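Local coordinates for protein chorismate synthase (Campylobacter jejuni, PDB 1SQ1) that probably catalyses the loss of phosphate from 5-enolpyruvylshikimate-3-phosphate to give chorismate, with reduced FMN as its cofactor, at residues E42-R46 and S128-A133; V153-F159 and D188-I193; F292-P296 and H320-G325. All coordinates share one frame; numbering follows the deposited sequence.

Interaction 1 of 3, residues E42-R46 and S128-A133; sequences ELDKR and SVARVA
Arg46, just past the end of helix 36-45, reaches to the first turn of helix 128-143 and makes the hydrogen bond that joins 42-46 to 128-133, from NE to the hydroxyl OG of Ser128 (3.2 Å). The bond is nearly straight, 165° at the hydrogen, and OG lies at the guanidinium edge, close to its plane. Arg46 gets there by a bend at its third torsion (chi3 -65°), which turns the flat group back toward the helix start. One face of that group rests on Val129, whose CG2 lies over its centre at 3.5 Å from CZ, while the aliphatic CD approaches Val132 CG2. Bond and face contact together limit how the guanidinium can rotate. Arg46 is predicted to bind NADP(+), and Arg327 of helix 325-346 comes close to its NH2, two positive groups that would suit an anionic ligand.

Both helices lie beside the antiparallel sheet that includes strands 21-26 and 78-82: Val129 touches Val21, and Val129 and Leu43 both touch Val82. The helices thus form a layer packed on this sheet, as in the beta-alpha-beta sandwich of chorismate synthases.

The apolar part centres on Leu43. Its CD2 branch enters the helix surface between Val129 CG1, Val132 CG1 (3.8 Å) and, more loosely, Ala133 CB. The same methyl lies against the carbonyl O of Val129, which is already occupied by the helical bond from Ala133 N. Val132 points toward 42-46 and divides its methyls: CG1 meets Leu43 and the aliphatic CG of Glu42 (4.1 Å), leaving CG2 to Arg46. The Glu42 chain bends at chi2, and its OE1 forms a salt bridge with Arg337.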
loop_
_atom_site.group_PDB
_atom_site.type_symbol
_atom_site.label_atom_id
_atom_site.label_comp_id
_atom_site.label_asym_id
_atom_site.label_seq_id
_atom_site.Cartn_x
_atom_site.Cartn_y
_atom_site.Cartn_z
ATOM N N GLU A 42 8.155 25.724 14.503
ATOM C CA GLU A 42 9.029 24.790 13.825
ATOM C C GLU A 42 9.265 25.267 12.406
ATOM O O GLU A 42 10.389 25.214 11.906
ATOM C CB GLU A 42 8.416 23.393 13.814
ATOM C CG GLU A 42 9.453 22.291 13.807
ATOM C CD GLU A 42 10.225 22.209 15.118
ATOM O OE1 GLU A 42 11.180 21.411 15.203
ATOM O OE2 GLU A 42 9.876 22.934 16.072
ATOM N N LEU A 43 8.211 25.745 11.754
ATOM C CA LEU A 43 8.356 26.225 10.386
ATOM C C LEU A 43 9.354 27.385 10.314
ATOM O O LEU A 43 10.022 27.571 9.293
ATOM C CB LEU A 43 6.996 26.655 9.811
ATOM C CG LEU A 43 6.091 25.546 9.271
ATOM C CD1 LEU A 43 4.788 26.139 8.785
ATOM C CD2 LEU A 43 6.790 24.823 8.133
ATOM N N ASP A 44 9.470 28.144 11.403
ATOM C CA ASP A 44 10.388 29.281 11.446
ATOM C C ASP A 44 11.844 28.865 11.641
ATOM O O ASP A 44 12.762 29.666 11.431
ATOM C CB ASP A 44 9.978 30.273 12.545
ATOM C CG ASP A 44 8.647 30.958 12.252
ATOM O OD1 ASP A 44 8.338 31.205 11.064
ATOM O OD2 ASP A 44 7.914 31.271 13.210
ATOM N N LYS A 45 12.057 27.614 12.039
ATOM C CA LYS A 45 13.411 27.110 12.237
ATOM C C LYS A 45 14.092 26.888 10.890
ATOM O O LYS A 45 15.249 27.274 10.710
ATOM C CB LYS A 45 13.402 25.806 13.043
ATOM C CG LYS A 45 13.485 26.006 14.549
ATOM C CD LYS A 45 13.915 24.725 15.247
ATOM C CE LYS A 45 14.219 24.967 16.716
ATOM N NZ LYS A 45 14.697 23.732 17.403
ATOM N N ARG A 46 13.383 26.272 9.945
ATOM C CA ARG A 46 13.969 26.042 8.628
ATOM C C ARG A 46 14.198 27.395 7.937
ATOM O O ARG A 46 13.355 28.294 8.023
ATOM C CB ARG A 46 13.057 25.162 7.769
ATOM C CG ARG A 46 11.762 25.821 7.354
ATOM C CD ARG A 46 11.083 25.033 6.252
ATOM N NE ARG A 46 11.857 25.004 5.012
ATOM C CZ ARG A 46 12.029 26.046 4.202
ATOM N NH1 ARG A 46 11.484 27.221 4.496
ATOM N NH2 ARG A 46 12.731 25.909 3.084
ATOM N N SER A 128 10.448 20.795 1.408
ATOM C CA SER A 128 11.049 21.057 2.704
ATOM C C SER A 128 10.061 21.680 3.694
ATOM O O SER A 128 9.942 21.218 4.831
ATOM C CB SER A 128 12.253 21.979 2.514
ATOM O OG SER A 128 12.892 22.256 3.744
ATOM N N VAL A 129 9.354 22.725 3.254
ATOM C CA VAL A 129 8.370 23.422 4.089
ATOM C C VAL A 129 7.257 22.472 4.533
ATOM O O VAL A 129 6.850 22.467 5.700
ATOM C CB VAL A 129 7.721 24.593 3.330
ATOM C CG1 VAL A 129 6.661 25.258 4.204
ATOM C CG2 VAL A 129 8.782 25.591 2.923
ATOM N N ALA A 130 6.763 21.680 3.587
ATOM C CA ALA A 130 5.712 20.721 3.867
ATOM C C ALA A 130 6.207 19.652 4.849
ATOM O O ALA A 130 5.590 19.434 5.888
ATOM C CB ALA A 130 5.238 20.081 2.566
ATOM N N ARG A 131 7.325 19.005 4.534
ATOM C CA ARG A 131 7.868 17.961 5.394
ATOM C C ARG A 131 7.923 18.437 6.836
ATOM O O ARG A 131 7.642 17.675 7.758
ATOM C CB ARG A 131 9.266 17.567 4.920
ATOM C CG ARG A 131 9.405 17.525 3.397
ATOM C CD ARG A 131 10.826 17.208 2.941
ATOM N NE ARG A 131 11.190 15.811 3.147
ATOM C CZ ARG A 131 11.432 14.947 2.169
ATOM N NH1 ARG A 131 11.757 13.692 2.456
ATOM N NH2 ARG A 131 11.357 15.336 0.903
ATOM N N VAL A 132 8.290 19.702 7.031
ATOM C CA VAL A 132 8.362 20.282 8.376
ATOM C C VAL A 132 6.957 20.412 8.997
ATOM O O VAL A 132 6.722 19.932 10.110
ATOM C CB VAL A 132 9.049 21.669 8.345
ATOM C CG1 VAL A 132 9.122 22.262 9.750
ATOM C CG2 VAL A 132 10.440 21.529 7.769
ATOM N N ALA A 133 6.024 21.047 8.292
ATOM C CA ALA A 133 4.671 21.176 8.821
ATOM C C ALA A 133 4.181 19.808 9.290
ATOM O O ALA A 133 3.831 19.627 10.459
ATOM C CB ALA A 133 3.735 21.719 7.758
#

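Interaction 2 of 3, residues V153-F159 and D188-I193; sequences VFGVGTF and DFKNEI
The Phe159 ring lies between two neighbours: CB of Asp188 stands over one face, 3.8 Å from the centroid and only 12° off the normal, a CH-pi contact, and the hydroxyl of Thr158 lies over the opposite face. At the ring edge Glu192 brings OE2 to 3.6 Å from CE2, its carboxylate turned steeply to the ring. Phe189, from the helix, sets its ring against the end of strand 148-156. Val156 CG2 sits over one face, 3.9 Å from the centroid, and the carbonyl O of Phe159 meets the edge at CE1 (3.2 Å). CG of Phe189 stands opposite its carbonyl carbon (chi1 -65°), which swings the ring out to the strand, where CZ also comes near the carbonyl O of Phe154.

Val156 is shared: CG1 passes on to the aliphatic CG of Glu192 (3.6 Å) and to Ile193 CG1 (3.9 Å). The chain then reverses in a type II' turn from Val156 to Phe159, with Gly157 at a positive phi beside Glu192. Strands 148-156 and 159-160 thus make a beta hairpin at the rim of a five-stranded antiparallel sheet, and helix 186-198 packs on it, segments 188-193 and 153-156 running at 48°. A classic beta bulge sets Phe154 and Gly155 against Ala206.

The contact is made by van der Waals and CH-pi packing, with Val156 CG2 and Asp188 CB over ring faces and Phe159 O and Glu192 OE2 at ring edges. The Phe159 carbonyl keeps its hairpin bond from Val156 N, and the Glu192 carboxylate finds its polar partners beyond this interface.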
loop_
_atom_site.group_PDB
_atom_site.type_symbol
_atom_site.label_atom_id
_atom_site.label_comp_id
_atom_site.label_asym_id
_atom_site.label_seq_id
_atom_site.Cartn_x
_atom_site.Cartn_y
_atom_site.Cartn_z
ATOM N N VAL A 153 23.533 20.441 13.961
ATOM C CA VAL A 153 24.745 20.270 13.154
ATOM C C VAL A 153 25.980 20.022 14.021
ATOM O O VAL A 153 26.287 20.812 14.914
ATOM C CB VAL A 153 25.052 21.521 12.299
ATOM C CG1 VAL A 153 26.170 21.210 11.319
ATOM C CG2 VAL A 153 23.811 21.995 11.582
ATOM N N PHE A 154 26.700 18.939 13.750
ATOM C CA PHE A 154 27.894 18.655 14.525
ATOM C C PHE A 154 29.139 18.666 13.677
ATOM O O PHE A 154 30.250 18.539 14.190
ATOM C CB PHE A 154 27.775 17.320 15.255
ATOM C CG PHE A 154 27.860 16.100 14.378
ATOM C CD1 PHE A 154 29.047 15.374 14.286
ATOM C CD2 PHE A 154 26.718 15.583 13.766
ATOM C CE1 PHE A 154 29.086 14.127 13.610
ATOM C CE2 PHE A 154 26.748 14.344 13.092
ATOM C CZ PHE A 154 27.934 13.616 13.017
ATOM N N GLY A 155 28.955 18.837 12.375
ATOM C CA GLY A 155 30.084 18.869 11.472
ATOM C C GLY A 155 29.800 19.753 10.281
ATOM O O GLY A 155 28.700 19.738 9.724
ATOM N N VAL A 156 30.789 20.551 9.907
ATOM C CA VAL A 156 30.666 21.424 8.752
ATOM C C VAL A 156 32.014 21.465 8.049
ATOM O O VAL A 156 33.001 21.945 8.603
ATOM C CB VAL A 156 30.274 22.851 9.143
ATOM C CG1 VAL A 156 30.337 23.749 7.916
ATOM C CG2 VAL A 156 28.875 22.861 9.753
ATOM N N GLY A 157 32.053 20.954 6.825
ATOM C CA GLY A 157 33.297 20.937 6.089
ATOM C C GLY A 157 34.264 19.988 6.760
ATOM O O GLY A 157 33.884 18.898 7.178
ATOM N N THR A 158 35.517 20.413 6.865
ATOM C CA THR A 158 36.570 19.616 7.483
ATOM C C THR A 158 36.499 19.712 9.020
ATOM O O THR A 158 37.254 19.048 9.737
ATOM C CB THR A 158 37.965 20.071 6.961
ATOM O OG1 THR A 158 38.161 21.465 7.232
ATOM C CG2 THR A 158 38.045 19.867 5.456
ATOM N N PHE A 159 35.576 20.528 9.522
ATOM C CA PHE A 159 35.387 20.700 10.960
ATOM C C PHE A 159 34.333 19.726 11.467
ATOM O O PHE A 159 33.143 19.938 11.262
ATOM C CB PHE A 159 34.932 22.125 11.247
ATOM C CG PHE A 159 35.900 23.155 10.780
ATOM C CD1 PHE A 159 37.123 23.309 11.420
ATOM C CD2 PHE A 159 35.623 23.927 9.663
ATOM C CE1 PHE A 159 38.060 24.215 10.956
ATOM C CE2 PHE A 159 36.552 24.836 9.190
ATOM C CZ PHE A 159 37.778 24.980 9.840
ATOM N N ASP A 188 33.922 28.033 13.982
ATOM C CA ASP A 188 34.520 27.467 12.777
ATOM C C ASP A 188 33.447 27.114 11.749
ATOM O O ASP A 188 33.628 27.337 10.546
ATOM C CB ASP A 188 35.338 26.216 13.107
ATOM C CG ASP A 188 36.431 26.488 14.118
ATOM O OD1 ASP A 188 37.585 26.042 13.892
ATOM O OD2 ASP A 188 36.130 27.149 15.143
ATOM N N PHE A 189 32.334 26.557 12.211
ATOM C CA PHE A 189 31.273 26.223 11.289
ATOM C C PHE A 189 30.842 27.503 10.575
ATOM O O PHE A 189 30.799 27.544 9.346
ATOM C CB PHE A 189 30.077 25.611 12.023
ATOM C CG PHE A 189 30.367 24.287 12.674
ATOM C CD1 PHE A 189 31.445 23.508 12.261
ATOM C CD2 PHE A 189 29.556 23.810 13.695
ATOM C CE1 PHE A 189 31.712 22.277 12.856
ATOM C CE2 PHE A 189 29.818 22.576 14.293
ATOM C CZ PHE A 189 30.895 21.811 13.872
ATOM N N LYS A 190 30.540 28.548 11.347
ATOM C CA LYS A 190 30.093 29.827 10.785
ATOM C C LYS A 190 31.047 30.365 9.735
ATOM O O LYS A 190 30.645 30.752 8.635
ATOM C CB LYS A 190 29.938 30.863 11.898
ATOM C CG LYS A 190 28.814 30.558 12.860
ATOM C CD LYS A 190 28.673 31.637 13.903
ATOM C CE LYS A 190 27.477 31.372 14.796
ATOM N NZ LYS A 190 27.325 32.435 15.837
ATOM N N ASN A 191 32.317 30.398 10.111
ATOM C CA ASN A 191 33.389 30.868 9.256
ATOM C C ASN A 191 33.433 30.013 7.995
ATOM O O ASN A 191 33.428 30.545 6.883
ATOM C CB ASN A 191 34.703 30.767 10.029
ATOM C CG ASN A 191 35.899 30.657 9.127
ATOM O OD1 ASN A 191 36.727 29.756 9.284
ATOM N ND2 ASN A 191 36.003 31.571 8.173
ATOM N N GLU A 192 33.467 28.692 8.177
ATOM C CA GLU A 192 33.516 27.743 7.060
ATOM C C GLU A 192 32.357 27.975 6.099
ATOM O O GLU A 192 32.528 27.910 4.881
ATOM C CB GLU A 192 33.472 26.301 7.588
ATOM C CG GLU A 192 33.279 25.235 6.510
ATOM C CD GLU A 192 34.485 25.079 5.608
ATOM O OE1 GLU A 192 34.435 24.268 4.658
ATOM O OE2 GLU A 192 35.496 25.765 5.850
ATOM N N ILE A 193 31.179 28.249 6.655
ATOM C CA ILE A 193 29.982 28.499 5.862
ATOM C C ILE A 193 30.099 29.840 5.141
ATOM O O ILE A 193 29.895 29.931 3.928
ATOM C CB ILE A 193 28.712 28.493 6.758
ATOM C CG1 ILE A 193 28.421 27.058 7.217
ATOM C CG2 ILE A 193 27.522 29.098 6.004
ATOM C CD1 ILE A 193 27.228 26.927 8.151
#

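Interaction 3 of 3, residues F292-P296 and H320-G325; sequences FKPTP and HDPCVG. With SO4 (sulfate ion), chain B.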
loop_
_atom_site.group_PDB
_atom_site.type_symbol
_atom_site.label_atom_id
_atom_site.label_comp_id
_atom_site.label_asym_id
_atom_site.label_seq_id
_atom_site.Cartn_x
_atom_site.Cartn_y
_atom_site.Cartn_z
ATOM N N PHE A 292 24.946 15.402 5.049
ATOM C CA PHE A 292 24.560 16.181 3.895
ATOM C C PHE A 292 25.750 16.580 3.024
ATOM O O PHE A 292 26.821 16.950 3.523
ATOM C CB PHE A 292 23.833 17.443 4.341
ATOM C CG PHE A 292 22.462 17.196 4.904
ATOM C CD1 PHE A 292 22.298 16.605 6.155
ATOM C CD2 PHE A 292 21.335 17.610 4.205
ATOM C CE1 PHE A 292 21.041 16.427 6.695
ATOM C CE2 PHE A 292 20.070 17.436 4.738
ATOM C CZ PHE A 292 19.920 16.848 5.989
ATOM N N LYS A 293 25.554 16.514 1.711
ATOM C CA LYS A 293 26.602 16.892 0.775
ATOM C C LYS A 293 26.459 18.383 0.521
ATOM O O LYS A 293 25.446 18.986 0.889
ATOM C CB LYS A 293 26.440 16.137 -0.545
ATOM C CG LYS A 293 25.327 16.666 -1.447
ATOM C CD LYS A 293 25.213 15.868 -2.752
ATOM C CE LYS A 293 24.160 16.472 -3.676
ATOM N NZ LYS A 293 24.212 15.867 -5.030
ATOM N N PRO A 294 27.476 19.003 -0.092
ATOM C CA PRO A 294 27.366 20.436 -0.359
ATOM C C PRO A 294 26.304 20.708 -1.420
ATOM O O PRO A 294 26.174 19.975 -2.405
ATOM C CB PRO A 294 28.773 20.815 -0.817
ATOM C CG PRO A 294 29.308 19.536 -1.378
ATOM C CD PRO A 294 28.833 18.519 -0.388
ATOM N N THR A 295 25.533 21.762 -1.185
ATOM C CA THR A 295 24.465 22.196 -2.079
ATOM C C THR A 295 24.955 22.242 -3.520
ATOM O O THR A 295 25.982 22.855 -3.808
ATOM C CB THR A 295 24.010 23.600 -1.703
ATOM O OG1 THR A 295 24.221 23.809 -0.300
ATOM C CG2 THR A 295 22.546 23.779 -2.030
ATOM N N PRO A 296 24.216 21.617 -4.451
ATOM C CA PRO A 296 24.605 21.600 -5.870
ATOM C C PRO A 296 24.580 22.984 -6.531
ATOM O O PRO A 296 23.516 23.591 -6.689
ATOM C CB PRO A 296 23.589 20.649 -6.489
ATOM C CG PRO A 296 22.357 20.934 -5.679
ATOM C CD PRO A 296 22.904 20.973 -4.258
ATOM N N HIS A 320 21.743 31.897 -2.505
ATOM C CA HIS A 320 21.702 30.430 -2.477
ATOM C C HIS A 320 21.954 29.884 -1.064
ATOM O O HIS A 320 21.900 30.629 -0.083
ATOM C CB HIS A 320 22.745 29.860 -3.443
ATOM C CG HIS A 320 22.489 28.444 -3.846
ATOM N ND1 HIS A 320 21.383 28.071 -4.580
ATOM C CD2 HIS A 320 23.195 27.312 -3.626
ATOM C CE1 HIS A 320 21.421 26.766 -4.795
ATOM N NE2 HIS A 320 22.512 26.284 -4.225
ATOM N N ASP A 321 22.214 28.586 -0.949
ATOM C CA ASP A 321 22.482 28.016 0.363
ATOM C C ASP A 321 23.862 27.365 0.357
ATOM O O ASP A 321 24.049 26.284 -0.206
ATOM C CB ASP A 321 21.420 26.974 0.749
ATOM C CG ASP A 321 21.374 26.718 2.255
ATOM O OD1 ASP A 321 22.436 26.814 2.914
ATOM O OD2 ASP A 321 20.280 26.406 2.777
ATOM N N PRO A 322 24.851 28.030 0.975
ATOM C CA PRO A 322 26.222 27.531 1.051
ATOM C C PRO A 322 26.353 26.292 1.925
ATOM O O PRO A 322 27.393 25.638 1.940
ATOM C CB PRO A 322 26.978 28.721 1.620
ATOM C CG PRO A 322 25.965 29.351 2.511
ATOM C CD PRO A 322 24.744 29.344 1.632
ATOM N N CYS A 323 25.294 25.980 2.663
ATOM C CA CYS A 323 25.301 24.815 3.536
ATOM C C CYS A 323 23.884 24.432 3.898
ATOM O O CYS A 323 23.372 24.840 4.938
ATOM C CB CYS A 323 26.078 25.105 4.814
ATOM S SG CYS A 323 26.116 23.694 5.925
ATOM N N VAL A 324 23.261 23.633 3.044
ATOM C CA VAL A 324 21.884 23.222 3.260
ATOM C C VAL A 324 21.745 22.199 4.380
ATOM O O VAL A 324 20.639 21.867 4.788
ATOM C CB VAL A 324 21.276 22.668 1.952
ATOM C CG1 VAL A 324 21.935 21.339 1.575
ATOM C CG2 VAL A 324 19.779 22.521 2.102
ATOM N N GLY A 325 22.870 21.696 4.875
ATOM C CA GLY A 325 22.825 20.736 5.964
ATOM C C GLY A 325 22.292 21.363 7.247
ATOM O O GLY A 325 21.924 20.661 8.187
HETATM S S SO4 B . 20.392 14.412 -3.785
HETATM O O1 SO4 B . 19.874 15.724 -4.232
HETATM O O2 SO4 B . 19.916 13.332 -4.691
HETATM O O3 SO4 B . 21.869 14.424 -3.795
HETATM O O4 SO4 B . 19.906 14.134 -2.418
#
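Thr295 turns its side chain into the loop 320-325, and its hydroxyl OG1 donates to the backbone O of Asp321, a bond modelled at 2.5 Å, too short to be taken at face value. The same OG1 accepts a weak, bent bond from Val324 N (3.5 Å), and thus faces both Asp321 O and Val324 N. Its methyl CG2 meets His320 at NE2 (3.3 Å), the two side chains approaching from opposite directions. At the other end, Gly325 lays its CA over a face of the Phe292 ring, 4.1 Å from the centroid, a CH-pi contact.

Next to these lies an Asx turn: Asp321 OD1 accepts from Cys323 N (3.0 Å), about 28° out of the carboxylate plane, closing the turn from Asp321 to Cys323. Ser202 holds the carbonyl of Thr295 by its hydroxyl.

Lys293 leaves in the other direction as an extended chain, and its NZ makes a weak bond to O3 of a sulfate ion (3.0 Å), which is also hydrogen-bonded to Ala239 N of the same chain and to Gly278 N of the second subunit. The sulfate probably came from the crystallisation liquor. Residues 293-296, like Ala239, are predicted to bind FMN, and an anion held between two subunits here is consistent with the phosphate-bearing cofactor's pocket.

The three contacts follow one another along the chain. Interactions 2 and 3 touch: Ile193 CG2 packs on Pro322 CG (3.8 Å) and Ile193 CG1 on Cys323 CB (3.9 Å), so helix 186-198 backs the loop that receives Thr295. Their centres are 12 Å apart, and both reach the second subunit. Interaction 1 stands off, with its centre about 17 Å from that of interaction 3 and nearest atoms about 7 Å apart. The predicted NADP(+)-binding Arg46 side chain is nonetheless about 11 Å from that of Thr295, predicted to bind FMN. Interactions 1 and 3 therefore probably flank one active-site region, with interaction 2 packed against 320-325 through Ile193.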